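Local coordinates for lipolytic protein G-D-S-L family (Veillonella parvula DSM 2008, PDB 4RW0), which belongs to the GDSL lipase/acylhydrolase family and probably hydrolyses ester bonds of lipid or other acyl substrates, at residues 167-170 / 171-175. Sequence-based numbering, arbitrary orientation.
Sequences NERG and YRLMA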
# COMPACT_ATOMS: atom_id res chain seq x y z
N ASN A 167 12.82 1.22 7.46
CA ASN A 167 14.14 0.67 7.14
C ASN A 167 13.96 -0.81 6.68
O ASN A 167 12.86 -1.27 6.57
CB ASN A 167 15.10 0.80 8.35
CG ASN A 167 14.66 -0.04 9.51
OD1 ASN A 167 13.95 -1.05 9.35
ND2 ASN A 167 15.10 0.34 10.70
N GLU A 168 15.06 -1.55 6.43
CA GLU A 168 14.98 -2.94 5.94
C GLU A 168 14.20 -3.83 6.85
O GLU A 168 13.52 -4.72 6.40
CB GLU A 168 16.37 -3.54 5.74
CG GLU A 168 17.07 -3.14 4.42
CD GLU A 168 18.34 -3.93 4.15
OE1 GLU A 168 18.37 -5.20 4.32
OE2 GLU A 168 19.34 -3.32 3.69
N ARG A 169 14.31 -3.62 8.17
CA ARG A 169 13.54 -4.47 9.10
C ARG A 169 12.07 -4.20 8.95
O ARG A 169 11.27 -5.11 8.95
CB ARG A 169 14.01 -4.27 10.57
CG ARG A 169 13.15 -5.08 11.58
CD ARG A 169 13.56 -4.96 13.05
NE ARG A 169 14.86 -5.56 13.28
CZ ARG A 169 15.98 -4.95 13.35
NH1 ARG A 169 16.05 -3.64 13.26
NH2 ARG A 169 17.08 -5.66 13.53
N GLY A 170 11.72 -2.94 8.82
CA GLY A 170 10.33 -2.56 8.66
C GLY A 170 9.76 -3.14 7.38
O GLY A 170 8.66 -3.59 7.35
N TYR A 171 10.56 -3.14 6.30
CA TYR A 171 10.09 -3.76 5.03
C TYR A 171 9.93 -5.28 5.15
O TYR A 171 8.98 -5.85 4.59
CB TYR A 171 11.01 -3.38 3.89
CG TYR A 171 10.81 -1.97 3.33
CD1 TYR A 171 9.56 -1.59 2.93
CD2 TYR A 171 11.84 -1.06 3.19
CE1 TYR A 171 9.32 -0.31 2.46
CE2 TYR A 171 11.65 0.24 2.66
CZ TYR A 171 10.37 0.60 2.29
OH TYR A 171 10.03 1.81 1.72
N ARG A 172 10.81 -5.97 5.93
CA ARG A 172 10.61 -7.41 6.11
C ARG A 172 9.29 -7.69 6.84
O ARG A 172 8.51 -8.55 6.40
CB ARG A 172 11.77 -8.07 6.85
CG ARG A 172 13.08 -8.05 6.13
CD ARG A 172 14.06 -9.06 6.76
NE ARG A 172 14.41 -8.68 8.12
CZ ARG A 172 15.33 -7.82 8.48
NH1 ARG A 172 16.15 -7.25 7.60
NH2 ARG A 172 15.55 -7.61 9.78
N LEU A 173 9.03 -6.95 7.93
CA LEU A 173 7.81 -7.16 8.69
C LEU A 173 6.55 -6.89 7.84
O LEU A 173 5.56 -7.60 7.92
CB LEU A 173 7.79 -6.30 9.95
CG LEU A 173 8.87 -6.67 11.00
CD1 LEU A 173 8.87 -5.73 12.21
CD2 LEU A 173 8.72 -8.09 11.48
N MSE A 174 6.64 -5.88 6.98
CA MSE A 174 5.51 -5.57 6.06
C MSE A 174 5.32 -6.69 5.11
O MSE A 174 4.23 -7.09 4.89
CB MSE A 174 5.79 -4.23 5.36
CG MSE A 174 5.64 -2.99 6.19
SE MSE A 174 6.10 -1.38 5.13
CE MSE A 174 4.53 -1.27 3.91
N ALA A 175 6.40 -7.25 4.58
CA ALA A 175 6.32 -8.36 3.62
C ALA A 175 5.62 -9.56 4.25
O ALA A 175 4.76 -10.15 3.64
CB ALA A 175 7.73 -8.78 3.15
O HOH W 1 16.22 -7.09 4.50
O HOH W 2 18.87 -6.18 6.85
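Arg172 folds back over the first turn of helix 168-182, the last helix of this SGNH-hydrolase fold, and its side chain meets Glu168 and Arg169. The turn starts with an N-cap. Asn167 OD1 accepts from Gly170 N at 3.0 Å, nearly in line with its own C=O, and more weakly from Arg169 N. Asn167 O receives Tyr171 N, the first of four i to i+4 backbone bonds that join 167-170 to 171-175. The Arg172 chain bends at chi3 (-65°), which lays the guanidinium with one face over Arg169 CA, 3.8 Å from Arg172 CZ. Arg172 NH2 lies 3.8 Å from Arg169 CB, and the two guanidinium planes stand 85° apart. Like charges are close here, but both have other partners: Arg169 NH1 bonds to Ile158 O and Arg172 NH2 to a glycerol, probably from the crystallisation liquor. Glu168 OE1 is 4.5 Å from Arg172 NH1, too far for a salt bridge. Two waters span the gap, each donating to OE1 and accepting from NH1, one of the latter bonds being weak. The same OE1 makes a salt bridge to Arg23. A leucine in place of Arg172 would probably leave both waters without their NH1 donor and uncover the backbone at Arg169. Tyr171 sits on the buried side, by Trp25, and its OH bonds to Tyr17 O. Tyr171 CG is anti to the carbonyl carbon (chi1 -78°), which brings ring atom CD2 of Tyr171 within 3.5 Å of Asn167 O. Further along, selenomethionine Met174 passes CG 3.3 Å from Gly170 O, the carbonyl that also accepts Met174 N.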